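Local coordinates for N-terminal acetyltransferase-like protein (Chaetomium thermophilum, PDB 5NNP) that probably acts as the TPR-repeat auxiliary subunit of an N-terminal acetyltransferase A complex, a helical scaffold to which other protein chains bind, at residues A[671-676]-A[697-702]; A[679-684]-A[713-718]. One frame throughout, in Å; residues are numbered along the deposited sequence.

Overall arrangement
Both contacts belong to the run of helices near the C-terminal end of the chain and share helix 673-685. Contact 1 joins the start of that helix to the end of the next one, 689-702, joining the two arms of a helical hairpin at its open end. Contact 2 uses its second half and reaches past the hairpin to helix 707-723, the second helix onward. Their centres are about 13 Å apart, and lie about 22 Å (contact 1) and 32 Å (contact 2) from the centre of the chain. Together they tie three consecutive helices into one layered packing. Both are structural joints, and the carboxymethyl coenzyme A of the complex lies elsewhere.

Contact 1: A[671-676]-A[697-702]; sequences KNIDGQ and KAASAI
Ile-673 and Gln-676, in the first turn of helix 673-685, pack on Ala-698, Ala-699 and Ile-702 near the end of helix 689-702, a largely apolar contact at the open end of a helical hairpin that buries 308 Å². Ala-699 sits in the middle: its CB is 3.6 Å from CB of Gln-676, and the CG2 branch of Ile-673 meets the same methyl at 3.9 Å. The bend of the Gln-676 chain at CD (chi2 -64°) lays the side-chain amide beneath Ala-698, whose CB stands over the flat face, 3.4 Å from CD. NE2 of that amide is hydrogen-bonded to Pro-670 O, a second hold that would limit its rotation. Such pairing of consecutive helices running in roughly opposite directions is the building principle of TPR-like superhelices, the clan to which this family belongs. Ile-673 and Ile-702 reach toward each other tip to tip, modelled too close for their separation to be meaningful, while CD1 of Ile-673 also lies 3.5 Å from Ala-699 O. CD1 of Ile-702 extends past its partner to the loop before the helix, 3.3 Å from Lys-671 O. An alanine in place of Ile-673 would probably open a gap beside the CB of Ala-699 and leave the CG2 branch of Ile-702 without its apolar mate. Asn-672 is the N-cap of the first helix, its OD1 accepting a weak bond from Asp-674 N at 3.5 Å. The Asn-672 side chain also touches Phe-557 of helix 554-572. Elsewhere on helix 689-702, Lys-697 makes a salt bridge to Glu-738, and Ala-701 packs on Pro-46 of a neighbouring protein chain.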
loop_
_atom_site.group_PDB
_atom_site.type_symbol
_atom_site.label_atom_id
_atom_site.label_comp_id
_atom_site.label_asym_id
_atom_site.label_seq_id
_atom_site.Cartn_x
_atom_site.Cartn_y
_atom_site.Cartn_z
ATOM N N LYS A 671 -3.011 16.919 7.922
ATOM C CA LYS A 671 -2.781 18.000 6.964
ATOM C C LYS A 671 -3.927 18.153 5.970
ATOM O O LYS A 671 -3.859 18.953 5.038
ATOM C CB LYS A 671 -1.481 17.779 6.198
ATOM C CG LYS A 671 -0.259 17.614 7.070
ATOM C CD LYS A 671 1.000 17.939 6.291
ATOM C CE LYS A 671 2.224 17.367 6.966
ATOM N NZ LYS A 671 2.263 15.890 6.792
ATOM N N ASN A 672 -4.983 17.385 6.182
ATOM C CA ASN A 672 -6.108 17.379 5.273
ATOM C C ASN A 672 -7.296 18.165 5.847
ATOM O O ASN A 672 -7.954 17.705 6.779
ATOM C CB ASN A 672 -6.487 15.937 4.978
ATOM C CG ASN A 672 -7.330 15.802 3.752
ATOM O OD1 ASN A 672 -8.198 16.633 3.488
ATOM N ND2 ASN A 672 -7.086 14.748 2.989
ATOM N N ILE A 673 -7.565 19.346 5.288
ATOM C CA ILE A 673 -8.563 20.268 5.843
ATOM C C ILE A 673 -9.974 19.705 5.925
ATOM O O ILE A 673 -10.701 20.012 6.864
ATOM C CB ILE A 673 -8.654 21.571 5.040
ATOM C CG1 ILE A 673 -7.292 22.225 4.895
ATOM C CG2 ILE A 673 -9.547 22.597 5.765
ATOM C CD1 ILE A 673 -7.393 23.762 4.902
ATOM N N ASP A 674 -10.363 18.898 4.940
ATOM C CA ASP A 674 -11.698 18.308 4.919
ATOM C C ASP A 674 -11.952 17.537 6.200
ATOM O O ASP A 674 -13.049 17.613 6.770
ATOM C CB ASP A 674 -11.875 17.381 3.713
ATOM C CG ASP A 674 -11.885 18.125 2.393
ATOM O OD1 ASP A 674 -12.262 19.313 2.368
ATOM O OD2 ASP A 674 -11.514 17.510 1.372
ATOM N N GLY A 675 -10.926 16.800 6.635
ATOM C CA GLY A 675 -10.953 16.072 7.888
ATOM C C GLY A 675 -11.101 16.984 9.093
ATOM O O GLY A 675 -11.913 16.713 9.973
ATOM N N GLN A 676 -10.329 18.069 9.127
ATOM C CA GLN A 676 -10.396 19.061 10.207
ATOM C C GLN A 676 -11.750 19.774 10.293
ATOM O O GLN A 676 -12.274 20.034 11.386
ATOM C CB GLN A 676 -9.284 20.094 10.033
ATOM C CG GLN A 676 -7.892 19.487 10.114
ATOM C CD GLN A 676 -7.620 18.904 11.480
ATOM O OE1 GLN A 676 -8.443 19.042 12.384
ATOM N NE2 GLN A 676 -6.462 18.254 11.645
ATOM N N LYS A 697 -8.088 25.284 14.715
ATOM C CA LYS A 697 -6.721 25.810 14.609
ATOM C C LYS A 697 -5.895 25.057 13.562
ATOM O O LYS A 697 -5.027 25.642 12.923
ATOM C CB LYS A 697 -5.999 25.763 15.963
ATOM C CG LYS A 697 -6.613 26.663 17.038
ATOM C CD LYS A 697 -5.641 26.976 18.186
ATOM C CE LYS A 697 -4.542 27.917 17.730
ATOM N NZ LYS A 697 -3.579 28.226 18.814
ATOM N N ALA A 698 -6.156 23.764 13.388
ATOM C CA ALA A 698 -5.466 22.988 12.350
ATOM C C ALA A 698 -5.909 23.419 10.946
ATOM O O ALA A 698 -5.091 23.784 10.096
ATOM C CB ALA A 698 -5.706 21.490 12.549
ATOM N N ALA A 699 -7.217 23.373 10.718
ATOM C CA ALA A 699 -7.796 23.759 9.447
ATOM C C ALA A 699 -7.388 25.178 9.062
ATOM O O ALA A 699 -7.140 25.475 7.894
ATOM C CB ALA A 699 -9.304 23.638 9.505
ATOM N N SER A 700 -7.312 26.060 10.049
ATOM C CA SER A 700 -6.997 27.456 9.762
ATOM C C SER A 700 -5.518 27.600 9.426
ATOM O O SER A 700 -5.124 28.474 8.656
ATOM C CB SER A 700 -7.368 28.363 10.937
ATOM O OG SER A 700 -7.033 29.709 10.650
ATOM N N ALA A 701 -4.699 26.731 10.002
ATOM C CA ALA A 701 -3.279 26.770 9.711
ATOM C C ALA A 701 -3.037 26.308 8.284
ATOM O O ALA A 701 -2.047 26.682 7.671
ATOM C CB ALA A 701 -2.511 25.920 10.691
ATOM N N ILE A 702 -3.953 25.503 7.752
ATOM C CA ILE A 702 -3.840 25.021 6.376
ATOM C C ILE A 702 -4.377 26.036 5.352
ATOM O O ILE A 702 -3.742 26.290 4.329
ATOM C CB ILE A 702 -4.576 23.688 6.193
ATOM C CG1 ILE A 702 -4.129 22.689 7.269
ATOM C CG2 ILE A 702 -4.341 23.138 4.790
ATOM C CD1 ILE A 702 -4.792 21.312 7.170
#

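Contact 2: A[679-684]-A[713-718]; sequences GFEVYI and AAKLRK
In this TPR-like helical solenoid, helices 673-685 and 707-723 lie side by side with the intervening helix 689-702 packed against both, and Phe-680, Glu-681 and Ile-684 of the first meet Lys-715 and Leu-716 of the second. The short segments point almost the same way, 14° apart, with axes 11.9 Å from each other, a spacing bridged by long side chains. Phe-680, its CG anti to the backbone N (chi1 -179°), sends its ring across to Leu-716. CB of Leu-716 lies in the ring plane at the edge, 3.8 Å from CZ, while CD1 of the same leucine approaches CZ obliquely at 3.6 Å. That CD1 methyl is shared with Ile-684, whose CG2 is 3.8 Å away. Leu-696 of helix 689-702 touches both Phe-680 and Leu-716, joining the intervening helix to this apolar patch. Lys-715 flanks this patch, crossing Ile-684 at about a right angle: a bend at CE (chi3 58°) brings that carbon to the edge of the Phe-680 ring and to 4.0 Å from CD1 of Ile-684. Its NZ then reaches the carboxylate of Glu-681, with weak bonds to OE1 at 3.3 Å and to OE2 at 3.5 Å within a salt bridge. The carboxylate has other mates, OE1 pairing with Arg-685 and OE2 accepting from Gln-712 NE2. The buried Glu-681 thus has each oxygen supplied by more than one donor, and the nearby positive groups would probably favour its charged form, with Lys-715 supplying charge from the far helix and aliphatic carbons to the apolar patch.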
loop_
_atom_site.group_PDB
_atom_site.type_symbol
_atom_site.label_atom_id
_atom_site.label_comp_id
_atom_site.label_asym_id
_atom_site.label_seq_id
_atom_site.Cartn_x
_atom_site.Cartn_y
_atom_site.Cartn_z
ATOM N N GLY A 679 -14.136 17.159 11.625
ATOM C CA GLY A 679 -13.877 17.011 13.042
ATOM C C GLY A 679 -14.539 18.121 13.850
ATOM O O GLY A 679 -15.164 17.873 14.890
ATOM N N PHE A 680 -14.409 19.354 13.372
ATOM C CA PHE A 680 -15.003 20.479 14.071
ATOM C C PHE A 680 -16.512 20.286 14.253
ATOM O O PHE A 680 -17.040 20.423 15.362
ATOM C CB PHE A 680 -14.731 21.778 13.325
ATOM C CG PHE A 680 -15.299 22.984 14.011
ATOM C CD1 PHE A 680 -16.619 23.351 13.810
ATOM C CD2 PHE A 680 -14.524 23.739 14.871
ATOM C CE1 PHE A 680 -17.155 24.448 14.446
ATOM C CE2 PHE A 680 -15.053 24.839 15.506
ATOM C CZ PHE A 680 -16.371 25.195 15.294
ATOM N N GLU A 681 -17.192 19.948 13.162
ATOM C CA GLU A 681 -18.629 19.688 13.198
ATOM C C GLU A 681 -19.022 18.602 14.210
ATOM O O GLU A 681 -20.037 18.737 14.899
ATOM C CB GLU A 681 -19.123 19.302 11.802
ATOM C CG GLU A 681 -18.819 20.336 10.746
ATOM C CD GLU A 681 -19.485 21.659 11.025
ATOM O OE1 GLU A 681 -20.463 21.681 11.799
ATOM O OE2 GLU A 681 -19.027 22.678 10.469
ATOM N N VAL A 682 -18.222 17.537 14.300
ATOM C CA VAL A 682 -18.465 16.452 15.258
ATOM C C VAL A 682 -18.297 16.879 16.715
ATOM O O VAL A 682 -19.130 16.537 17.559
ATOM C CB VAL A 682 -17.530 15.254 15.018
ATOM C CG1 VAL A 682 -17.583 14.279 16.197
ATOM C CG2 VAL A 682 -17.876 14.553 13.709
ATOM N N TYR A 683 -17.240 17.634 17.010
ATOM C CA TYR A 683 -16.943 18.022 18.393
ATOM C C TYR A 683 -17.838 19.117 18.988
ATOM O O TYR A 683 -18.123 19.083 20.190
ATOM C CB TYR A 683 -15.485 18.455 18.513
ATOM C CG TYR A 683 -14.518 17.301 18.417
ATOM C CD1 TYR A 683 -14.721 16.141 19.146
ATOM C CD2 TYR A 683 -13.410 17.367 17.589
ATOM C CE1 TYR A 683 -13.840 15.084 19.064
ATOM C CE2 TYR A 683 -12.527 16.317 17.499
ATOM C CZ TYR A 683 -12.747 15.177 18.239
ATOM O OH TYR A 683 -11.868 14.127 18.153
ATOM N N ILE A 684 -18.279 20.092 18.194
ATOM C CA ILE A 684 -19.200 21.086 18.760
ATOM C C ILE A 684 -20.499 20.408 19.185
ATOM O O ILE A 684 -21.083 20.748 20.219
ATOM C CB ILE A 684 -19.536 22.235 17.790
ATOM C CG1 ILE A 684 -19.787 21.695 16.390
ATOM C CG2 ILE A 684 -18.421 23.258 17.769
ATOM C CD1 ILE A 684 -19.870 22.769 15.355
ATOM N N ALA A 713 -15.302 29.288 12.616
ATOM C CA ALA A 713 -14.657 30.205 13.557
ATOM C C ALA A 713 -15.692 31.136 14.190
ATOM O O ALA A 713 -15.717 31.339 15.408
ATOM C CB ALA A 713 -13.568 31.012 12.857
ATOM N N ALA A 714 -16.559 31.686 13.349
ATOM C CA ALA A 714 -17.612 32.566 13.821
ATOM C C ALA A 714 -18.670 31.800 14.612
ATOM O O ALA A 714 -19.226 32.319 15.579
ATOM C CB ALA A 714 -18.251 33.297 12.646
ATOM N N LYS A 715 -18.953 30.571 14.198
ATOM C CA LYS A 715 -19.978 29.766 14.864
ATOM C C LYS A 715 -19.516 29.363 16.265
ATOM O O LYS A 715 -20.314 29.278 17.199
ATOM C CB LYS A 715 -20.318 28.524 14.024
ATOM C CG LYS A 715 -21.554 27.747 14.482
ATOM C CD LYS A 715 -22.038 26.779 13.392
ATOM C CE LYS A 715 -20.943 25.783 12.977
ATOM N NZ LYS A 715 -21.327 24.863 11.852
ATOM N N LEU A 716 -18.216 29.133 16.406
ATOM C CA LEU A 716 -17.654 28.707 17.681
ATOM C C LEU A 716 -17.734 29.819 18.712
ATOM O O LEU A 716 -18.132 29.601 19.855
ATOM C CB LEU A 716 -16.200 28.271 17.499
ATOM C CG LEU A 716 -15.497 27.508 18.620
ATOM C CD1 LEU A 716 -16.071 26.103 18.784
ATOM C CD2 LEU A 716 -14.008 27.445 18.323
ATOM N N ARG A 717 -17.353 31.018 18.299
ATOM C CA ARG A 717 -17.289 32.139 19.219
ATOM C C ARG A 717 -18.628 32.437 19.899
ATOM O O ARG A 717 -18.656 32.841 21.062
ATOM C CB ARG A 717 -16.781 33.379 18.490
ATOM C CG ARG A 717 -15.304 33.315 18.131
ATOM C CD ARG A 717 -14.766 34.713 17.892
ATOM N NE ARG A 717 -13.322 34.799 18.074
ATOM C CZ ARG A 717 -12.436 34.555 17.116
ATOM N NH1 ARG A 717 -12.850 34.201 15.903
ATOM N NH2 ARG A 717 -11.137 34.665 17.373
ATOM N N LYS A 718 -19.731 32.234 19.182
ATOM C CA LYS A 718 -21.060 32.406 19.769
ATOM C C LYS A 718 -21.303 31.394 20.894
ATOM O O LYS A 718 -21.789 31.753 21.971
ATOM C CB LYS A 718 -22.153 32.277 18.698
ATOM C CG LYS A 718 -23.580 32.324 19.256
ATOM C CD LYS A 718 -24.629 32.092 18.176
ATOM C CE LYS A 718 -26.028 32.042 18.775
ATOM N NZ LYS A 718 -26.317 33.231 19.622
#